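Local coordinates for protein fructuronate-tagaturonate epimerase UxaE from Cohnella laeviribosi in complex with 1 glycerol (Cohnella laeviribosi, PDB 6IL9) that probably catalyses the epimerisation that interconverts fructuronate and tagaturonate, using a TIM-barrel fold with a bound zinc ion, at residues Q85-K89 and R264-F268; L181-Q186 and F250-I254; A394-F398 and Q436-T441. The contacts are given in a common frame with arbitrary orientation. Residues are numbered along the deposited sequence.

Interaction 1 of 3, residues Q85-K89 and R264-F268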
loop_
_atom_site.group_PDB
_atom_site.type_symbol
_atom_site.label_atom_id
_atom_site.label_comp_id
_atom_site.label_asym_id
_atom_site.label_seq_id
_atom_site.Cartn_x
_atom_site.Cartn_y
_atom_site.Cartn_z
ATOM N N GLN A 85 4.093 12.265 7.202
ATOM C CA GLN A 85 4.027 13.534 6.488
ATOM C C GLN A 85 3.576 13.321 5.050
ATOM O O GLN A 85 3.804 12.266 4.450
ATOM C CB GLN A 85 5.380 14.252 6.487
ATOM C CG GLN A 85 6.427 13.585 5.614
ATOM C CD GLN A 85 7.602 14.499 5.336
ATOM O OE1 GLN A 85 8.536 14.587 6.134
ATOM N NE2 GLN A 85 7.555 15.199 4.205
ATOM N N ALA A 86 2.917 14.339 4.507
ATOM C CA ALA A 86 2.611 14.375 3.087
ATOM C C ALA A 86 3.864 14.740 2.302
ATOM O O ALA A 86 4.811 15.311 2.842
ATOM C CB ALA A 86 1.506 15.389 2.806
ATOM N N PHE A 87 3.867 14.409 1.003
ATOM C CA PHE A 87 5.049 14.643 0.181
ATOM C C PHE A 87 4.816 15.553 -1.015
ATOM O O PHE A 87 5.797 16.023 -1.606
ATOM C CB PHE A 87 5.624 13.308 -0.318
ATOM C CG PHE A 87 6.274 12.520 0.770
ATOM C CD1 PHE A 87 7.461 12.961 1.332
ATOM C CD2 PHE A 87 5.666 11.384 1.279
ATOM C CE1 PHE A 87 8.057 12.255 2.374
ATOM C CE2 PHE A 87 6.247 10.680 2.320
ATOM C CZ PHE A 87 7.439 11.108 2.858
ATOM N N GLY A 88 3.578 15.812 -1.395
ATOM C CA GLY A 88 3.339 16.545 -2.629
ATOM C C GLY A 88 3.634 15.666 -3.836
ATOM O O GLY A 88 3.956 14.487 -3.720
ATOM N N LYS A 89 3.536 16.264 -5.024
ATOM C CA LYS A 89 3.444 15.466 -6.243
ATOM C C LYS A 89 4.688 15.526 -7.130
ATOM O O LYS A 89 4.641 15.029 -8.264
ATOM C CB LYS A 89 2.195 15.878 -7.035
ATOM C CG LYS A 89 2.125 17.352 -7.390
ATOM C CD LYS A 89 0.723 17.754 -7.860
ATOM C CE LYS A 89 -0.116 18.227 -6.700
ATOM N NZ LYS A 89 -1.467 18.668 -7.149
ATOM N N ARG A 264 -4.483 20.603 7.098
ATOM C CA ARG A 264 -3.095 20.191 6.957
ATOM C C ARG A 264 -2.952 19.624 5.552
ATOM O O ARG A 264 -3.949 19.354 4.876
ATOM C CB ARG A 264 -2.700 19.163 8.024
ATOM C CG ARG A 264 -3.560 17.899 7.994
ATOM C CD ARG A 264 -3.321 17.027 9.240
ATOM N NE ARG A 264 -4.167 15.836 9.240
ATOM C CZ ARG A 264 -3.867 14.718 8.582
ATOM N NH1 ARG A 264 -2.746 14.657 7.875
ATOM N NH2 ARG A 264 -4.681 13.666 8.628
ATOM N N ALA A 265 -1.708 19.453 5.118
ATOM C CA ALA A 265 -1.446 18.917 3.786
ATOM C C ALA A 265 -1.864 17.449 3.698
ATOM O O ALA A 265 -1.531 16.643 4.574
ATOM C CB ALA A 265 0.035 19.067 3.444
ATOM N N VAL A 266 -2.579 17.102 2.626
ATOM C CA VAL A 266 -3.043 15.738 2.386
ATOM C C VAL A 266 -2.813 15.423 0.918
ATOM O O VAL A 266 -3.175 16.218 0.042
ATOM C CB VAL A 266 -4.533 15.556 2.742
ATOM C CG1 VAL A 266 -5.047 14.216 2.235
ATOM C CG2 VAL A 266 -4.753 15.670 4.251
ATOM N N ASP A 267 -2.205 14.281 0.645
ATOM C CA ASP A 267 -2.005 13.833 -0.728
ATOM C C ASP A 267 -3.217 13.009 -1.127
ATOM O O ASP A 267 -3.472 11.956 -0.536
ATOM C CB ASP A 267 -0.714 13.024 -0.847
ATOM C CG ASP A 267 0.529 13.872 -0.657
ATOM O OD1 ASP A 267 0.508 15.081 -0.997
ATOM O OD2 ASP A 267 1.530 13.323 -0.168
ATOM N N PHE A 268 -3.958 13.492 -2.122
ATOM C CA PHE A 268 -5.248 12.935 -2.515
ATOM C C PHE A 268 -5.041 12.095 -3.765
ATOM O O PHE A 268 -4.701 12.632 -4.821
ATOM C CB PHE A 268 -6.219 14.092 -2.757
ATOM C CG PHE A 268 -7.630 13.687 -3.092
ATOM C CD1 PHE A 268 -8.304 12.730 -2.351
ATOM C CD2 PHE A 268 -8.304 14.335 -4.131
ATOM C CE1 PHE A 268 -9.629 12.390 -2.661
ATOM C CE2 PHE A 268 -9.628 14.007 -4.445
ATOM C CZ PHE A 268 -10.287 13.031 -3.707
#

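Interaction 2 of 3, residues L181-Q186 and F250-I254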
loop_
_atom_site.group_PDB
_atom_site.type_symbol
_atom_site.label_atom_id
_atom_site.label_comp_id
_atom_site.label_asym_id
_atom_site.label_seq_id
_atom_site.Cartn_x
_atom_site.Cartn_y
_atom_site.Cartn_z
ATOM N N LEU A 181 -9.019 7.551 -2.772
ATOM C CA LEU A 181 -10.464 7.484 -2.989
ATOM C C LEU A 181 -10.762 6.458 -4.072
ATOM O O LEU A 181 -10.495 6.691 -5.259
ATOM C CB LEU A 181 -11.037 8.848 -3.375
ATOM C CG LEU A 181 -12.573 8.863 -3.444
ATOM C CD1 LEU A 181 -13.133 8.607 -2.059
ATOM C CD2 LEU A 181 -13.079 10.198 -3.989
ATOM N N ASP A 182 -11.336 5.332 -3.662
ATOM C CA ASP A 182 -11.815 4.313 -4.582
ATOM C C ASP A 182 -13.125 4.788 -5.194
ATOM O O ASP A 182 -14.135 4.915 -4.487
ATOM C CB ASP A 182 -11.983 3.000 -3.820
ATOM C CG ASP A 182 -12.237 1.811 -4.725
ATOM O OD1 ASP A 182 -12.777 1.994 -5.840
ATOM O OD2 ASP A 182 -11.885 0.680 -4.309
ATOM N N CYS A 183 -13.114 5.047 -6.506
ATOM C CA CYS A 183 -14.290 5.516 -7.234
ATOM C C CYS A 183 -14.881 4.431 -8.131
ATOM O O CYS A 183 -15.657 4.736 -9.041
ATOM C CB CYS A 183 -13.944 6.759 -8.056
ATOM S SG CYS A 183 -13.337 8.118 -7.037
ATOM N N SER A 184 -14.525 3.167 -7.883
ATOM C CA SER A 184 -14.976 2.081 -8.748
ATOM C C SER A 184 -16.485 1.887 -8.684
ATOM O O SER A 184 -17.104 1.525 -9.690
ATOM C CB SER A 184 -14.254 0.781 -8.376
ATOM O OG SER A 184 -14.655 0.313 -7.095
ATOM N N GLU A 185 -17.101 2.125 -7.525
ATOM C CA GLU A 185 -18.538 1.892 -7.404
ATOM C C GLU A 185 -19.366 2.949 -8.126
ATOM O O GLU A 185 -20.543 2.704 -8.426
ATOM C CB GLU A 185 -18.935 1.828 -5.930
ATOM C CG GLU A 185 -18.294 0.660 -5.200
ATOM C CD GLU A 185 -19.088 0.206 -3.995
ATOM O OE1 GLU A 185 -18.606 -0.707 -3.291
ATOM O OE2 GLU A 185 -20.186 0.759 -3.750
ATOM N N GLN A 186 -18.790 4.114 -8.414
ATOM C CA GLN A 186 -19.510 5.150 -9.137
ATOM C C GLN A 186 -19.361 5.027 -10.646
ATOM O O GLN A 186 -20.118 5.666 -11.383
ATOM C CB GLN A 186 -19.033 6.533 -8.682
ATOM C CG GLN A 186 -19.600 6.980 -7.336
ATOM C CD GLN A 186 -18.850 6.401 -6.140
ATOM O OE1 GLN A 186 -17.781 5.813 -6.281
ATOM N NE2 GLN A 186 -19.427 6.560 -4.953
ATOM N N PHE A 250 -18.368 12.582 -7.553
ATOM C CA PHE A 250 -18.007 12.012 -6.261
ATOM C C PHE A 250 -16.614 12.460 -5.840
ATOM O O PHE A 250 -16.389 12.778 -4.668
ATOM C CB PHE A 250 -18.103 10.484 -6.338
ATOM C CG PHE A 250 -17.746 9.774 -5.056
ATOM C CD1 PHE A 250 -18.471 9.996 -3.891
ATOM C CD2 PHE A 250 -16.703 8.860 -5.031
ATOM C CE1 PHE A 250 -18.147 9.334 -2.715
ATOM C CE2 PHE A 250 -16.368 8.194 -3.858
ATOM C CZ PHE A 250 -17.087 8.437 -2.696
ATOM N N MET A 251 -15.670 12.491 -6.787
ATOM C CA MET A 251 -14.337 13.020 -6.511
ATOM C C MET A 251 -14.414 14.450 -5.986
ATOM O O MET A 251 -13.797 14.791 -4.969
ATOM C CB MET A 251 -13.480 12.970 -7.787
ATOM C CG MET A 251 -13.180 11.581 -8.352
ATOM S SD MET A 251 -12.611 11.593 -10.098
ATOM C CE MET A 251 -12.968 9.890 -10.520
ATOM N N ILE A 252 -15.161 15.305 -6.685
ATOM C CA ILE A 252 -15.250 16.709 -6.299
ATOM C C ILE A 252 -15.886 16.840 -4.920
ATOM O O ILE A 252 -15.426 17.624 -4.083
ATOM C CB ILE A 252 -16.037 17.502 -7.355
ATOM C CG1 ILE A 252 -15.267 17.512 -8.678
ATOM C CG2 ILE A 252 -16.293 18.925 -6.869
ATOM C CD1 ILE A 252 -16.150 17.742 -9.897
ATOM N N TYR A 253 -16.955 16.082 -4.675
ATOM C CA TYR A 253 -17.680 16.159 -3.409
ATOM C C TYR A 253 -16.779 15.798 -2.234
ATOM O O TYR A 253 -16.761 16.489 -1.208
ATOM C CB TYR A 253 -18.892 15.228 -3.474
ATOM C CG TYR A 253 -19.527 14.868 -2.145
ATOM C CD1 TYR A 253 -20.363 15.766 -1.485
ATOM C CD2 TYR A 253 -19.320 13.613 -1.573
ATOM C CE1 TYR A 253 -20.968 15.425 -0.279
ATOM C CE2 TYR A 253 -19.913 13.266 -0.362
ATOM C CZ TYR A 253 -20.732 14.179 0.279
ATOM O OH TYR A 253 -21.328 13.842 1.476
ATOM N N ILE A 254 -16.014 14.717 -2.376
ATOM C CA ILE A 254 -15.097 14.302 -1.315
ATOM C C ILE A 254 -13.984 15.329 -1.140
ATOM O O ILE A 254 -13.620 15.693 -0.012
ATOM C CB ILE A 254 -14.534 12.900 -1.621
ATOM C CG1 ILE A 254 -15.641 11.833 -1.555
ATOM C CG2 ILE A 254 -13.383 12.569 -0.689
ATOM C CD1 ILE A 254 -16.371 11.757 -0.215
#

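Interaction 3 of 3, residues A394-F398 and Q436-T441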
loop_
_atom_site.group_PDB
_atom_site.type_symbol
_atom_site.label_atom_id
_atom_site.label_comp_id
_atom_site.label_asym_id
_atom_site.label_seq_id
_atom_site.Cartn_x
_atom_site.Cartn_y
_atom_site.Cartn_z
ATOM N N ALA A 394 -4.760 -23.233 2.551
ATOM C CA ALA A 394 -5.066 -22.308 1.466
ATOM C C ALA A 394 -5.753 -23.025 0.309
ATOM O O ALA A 394 -6.723 -22.511 -0.254
ATOM C CB ALA A 394 -3.782 -21.627 0.999
ATOM N N LEU A 395 -5.251 -24.206 -0.070
ATOM C CA LEU A 395 -5.899 -24.991 -1.118
ATOM C C LEU A 395 -7.336 -25.302 -0.750
ATOM O O LEU A 395 -8.238 -25.200 -1.587
ATOM C CB LEU A 395 -5.139 -26.294 -1.348
ATOM C CG LEU A 395 -3.861 -26.268 -2.180
ATOM C CD1 LEU A 395 -3.138 -27.612 -2.066
ATOM C CD2 LEU A 395 -4.174 -25.943 -3.633
ATOM N N GLU A 396 -7.567 -25.675 0.507
ATOM C CA GLU A 396 -8.894 -26.097 0.926
ATOM C C GLU A 396 -9.889 -24.949 0.972
ATOM O O GLU A 396 -11.098 -25.190 0.867
ATOM C CB GLU A 396 -8.802 -26.774 2.295
ATOM C CG GLU A 396 -8.179 -28.155 2.229
ATOM C CD GLU A 396 -7.827 -28.713 3.599
ATOM O OE1 GLU A 396 -8.126 -28.051 4.622
ATOM O OE2 GLU A 396 -7.238 -29.814 3.643
ATOM N N HIS A 397 -9.421 -23.710 1.125
ATOM C CA HIS A 397 -10.301 -22.562 1.307
ATOM C C HIS A 397 -10.135 -21.506 0.222
ATOM O O HIS A 397 -10.649 -20.397 0.366
ATOM C CB HIS A 397 -10.070 -21.939 2.687
ATOM C CG HIS A 397 -10.395 -22.864 3.817
ATOM N ND1 HIS A 397 -11.687 -23.063 4.258
ATOM C CD2 HIS A 397 -9.607 -23.653 4.583
ATOM C CE1 HIS A 397 -11.678 -23.935 5.252
ATOM N NE2 HIS A 397 -10.430 -24.308 5.469
ATOM N N PHE A 398 -9.457 -21.846 -0.876
ATOM C CA PHE A 398 -9.121 -20.859 -1.899
ATOM C C PHE A 398 -10.361 -20.155 -2.446
ATOM O O PHE A 398 -10.348 -18.935 -2.669
ATOM C CB PHE A 398 -8.354 -21.567 -3.008
ATOM C CG PHE A 398 -7.878 -20.672 -4.101
ATOM C CD1 PHE A 398 -6.960 -19.672 -3.848
ATOM C CD2 PHE A 398 -8.317 -20.862 -5.398
ATOM C CE1 PHE A 398 -6.494 -18.868 -4.871
ATOM C CE2 PHE A 398 -7.861 -20.050 -6.421
ATOM C CZ PHE A 398 -6.956 -19.058 -6.156
ATOM N N GLN A 436 -0.159 -16.826 -6.152
ATOM C CA GLN A 436 -1.503 -16.267 -6.026
ATOM C C GLN A 436 -2.305 -16.986 -4.949
ATOM O O GLN A 436 -3.085 -16.357 -4.223
ATOM C CB GLN A 436 -2.229 -16.338 -7.364
ATOM C CG GLN A 436 -1.598 -15.428 -8.406
ATOM C CD GLN A 436 -2.541 -15.153 -9.549
ATOM O OE1 GLN A 436 -3.137 -16.077 -10.107
ATOM N NE2 GLN A 436 -2.692 -13.887 -9.904
ATOM N N LEU A 437 -2.112 -18.302 -4.834
ATOM C CA LEU A 437 -2.808 -19.091 -3.824
ATOM C C LEU A 437 -2.529 -18.547 -2.433
ATOM O O LEU A 437 -3.453 -18.347 -1.637
ATOM C CB LEU A 437 -2.361 -20.548 -3.927
ATOM C CG LEU A 437 -2.755 -21.487 -2.789
ATOM C CD1 LEU A 437 -4.258 -21.732 -2.838
ATOM C CD2 LEU A 437 -1.970 -22.796 -2.884
ATOM N N LEU A 438 -1.253 -18.299 -2.129
ATOM C CA LEU A 438 -0.883 -17.802 -0.805
ATOM C C LEU A 438 -1.139 -16.303 -0.661
ATOM O O LEU A 438 -1.431 -15.836 0.446
ATOM C CB LEU A 438 0.592 -18.125 -0.518
ATOM C CG LEU A 438 0.921 -19.486 0.127
ATOM C CD1 LEU A 438 0.375 -19.569 1.536
ATOM C CD2 LEU A 438 0.402 -20.678 -0.704
ATOM N N HIS A 439 -1.062 -15.544 -1.761
ATOM C CA HIS A 439 -1.211 -14.088 -1.687
ATOM C C HIS A 439 -2.591 -13.730 -1.160
ATOM O O HIS A 439 -2.729 -12.927 -0.234
ATOM C CB HIS A 439 -0.994 -13.483 -3.086
ATOM C CG HIS A 439 -0.886 -11.983 -3.121
ATOM N ND1 HIS A 439 -1.890 -11.140 -2.686
ATOM C CD2 HIS A 439 0.102 -11.179 -3.588
ATOM C CE1 HIS A 439 -1.519 -9.884 -2.865
ATOM N NE2 HIS A 439 -0.315 -9.879 -3.415
ATOM N N ILE A 440 -3.620 -14.364 -1.720
ATOM C CA ILE A 440 -4.997 -13.940 -1.536
ATOM C C ILE A 440 -5.632 -14.559 -0.294
ATOM O O ILE A 440 -6.639 -14.031 0.204
ATOM C CB ILE A 440 -5.713 -14.289 -2.857
ATOM C CG1 ILE A 440 -5.581 -13.161 -3.874
ATOM C CG2 ILE A 440 -7.126 -14.670 -2.690
ATOM C CD1 ILE A 440 -4.222 -12.881 -4.342
ATOM N N THR A 441 -5.034 -15.616 0.254
ATOM C CA THR A 441 -5.558 -16.320 1.418
ATOM C C THR A 441 -4.948 -15.824 2.726
ATOM O O THR A 441 -5.112 -16.481 3.754
ATOM C CB THR A 441 -5.340 -17.835 1.280
ATOM O OG1 THR A 441 -3.960 -18.126 1.002
ATOM C CG2 THR A 441 -6.234 -18.433 0.161
#

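Interaction 1 of 3, residues Q85-K89 and R264-F268
The carboxylate of Asp-267 is the polar centre of this contact. It accepts two backbone N-H groups of the loop 85-89. Phe-87 N donates to Asp-267 OD2 at 2.8 Å, and the N-H...O angle of 177° is almost straight. Gly-88 N donates to Asp-267 OD1 at 3.2 Å, with a weak second bond from Gly-88 N to Asp-267 OD2 at 3.4 Å. Both carboxylate oxygens thus have backbone donors, and two loop amides are satisfied without a neighbouring strand. Gly-88 has a positive phi of 73°, a conformation glycine adopts more easily than other residues. Within the loop, Gln-85 NE2 donates to Ala-86 O at 3.1 Å, so this carbonyl is also satisfied.

The apolar part is small. Ala-86 points toward the other segment, and its CB lies 4.0 Å from Ala-265 CB. Apart from this packing, the Ala-86 CB methyl lies against the carboxylate, 3.6 Å from Asp-267 OD2.

The flanking charges have partners outside the contact. Lys-89 NZ forms a salt bridge with Asp-297 and a hydrogen bond to Ile-298 O, while Arg-264 NH2 donates to Leu-172 O and Phe-176 O.

The loop 85-89 lies between helix 69-78 and strand 93-96, the first strand of the barrel. Asp-267 starts strand 267-271, the fifth. Its backbone bonds to Thr-177 and Leu-179 join it to the adjoining strand 178-182 and the residue before it. The contact therefore joins the approach to the first strand to the beginning of the fifth, at the end of the barrel where its strands start.

Interaction 2 of 3, residues L181-Q186 and F250-I254
The contact belongs to the wall of the TIM barrel, where the end of strand 178-182, which carries Asp-182 near the zinc, packs on helix 234-259. Alternation along the strand separates two roles. Leu-181 points toward the helix and Asp-182 points away. The side chain of Asp-182 is about 6 Å from the zinc, and Asp-182 OD2 is hydrogen-bonded to His-161, a residue of the metal site.

The helix side is mostly apolar. Leu-181 CD1 lies 3.7 Å from Phe-250 CE2, and Leu-181 CD2 lies 3.9 Å from Ile-254 CB. Cys-183 SG packs 3.7 Å from Met-251 CG. It also meets the edge of the Phe-250 ring, a sulfur-aromatic contact with SG 5.3 Å from the ring centroid. The amide of Gln-186 lies over one face of the same ring, with Gln-186 CD 3.4 Å from Phe-250 CD2. No hydrogen bond crosses between the segments.

After the strand the chain bends in an Asx turn. Ser-184 N donates to Asp-182 OD1 at 2.9 Å, and Ser-184 OG donates to the same Asp-182 OD1 at 2.8 Å.

Strand 178-182, helix 234-259 and the adjacent parallel strand 267-271 form a beta-alpha-beta crossover, the repeating unit of the TIM barrel, here with additional helices and a hairpin inserted before the helix.

Interaction 3 of 3, residues A394-F398 and Q436-T441
Helices 394-398 and 436-440 cross steeply, at 75°, and their axes approach to 9.9 Å. The closest backbone point is just past the second helix, where Ala-394 CA and Thr-441 CA are 6.0 Å apart.

The small side chain of Ala-394 points toward the other segment and permits this approach. Ala-394 CB lies 3.5 Å from Thr-441 OG1 and 3.9 Å from Leu-437 CD1. Leu-437 is the central apolar group. Its CD1 packs 3.5 Å from Phe-398 CD1, and its CD2 packs 3.9 Å from Leu-395 CD2. No hydrogen bond crosses the interface. The hydroxyl of Thr-441 is satisfied locally, since Thr-441 OG1 donates to Leu-437 O at 2.7 Å.

Also on helix 432-440, His-439 NE2 is hydrogen-bonded to the phosphoserine at position 346. Leu-438 packs on helix 369-382 and on helix 442-446, so the contact sits within a cluster of helices that follows the last barrel strand, 363-367.

Interactions 1 and 2 are neighbours, with centres 18 Å apart, and share the barrel sheet. Strand 267-271 lies next to strand 178-182 in it and follows helix 234-259 in the chain. The two contacts touch through Phe-268, whose CE1 is 3.9 Å from Leu-181 CB. Both segments of interaction 2 fall between those of interaction 1 in the chain. Interaction 3 comes later. Its centre is 36 Å from interaction 1, across the molecule, and 31 Å from interaction 2. Interaction 2 packs a helix on the barrel wall, interaction 1 ties a loop to the start of the next strand, and interaction 3 joins two helices that follow the barrel strands.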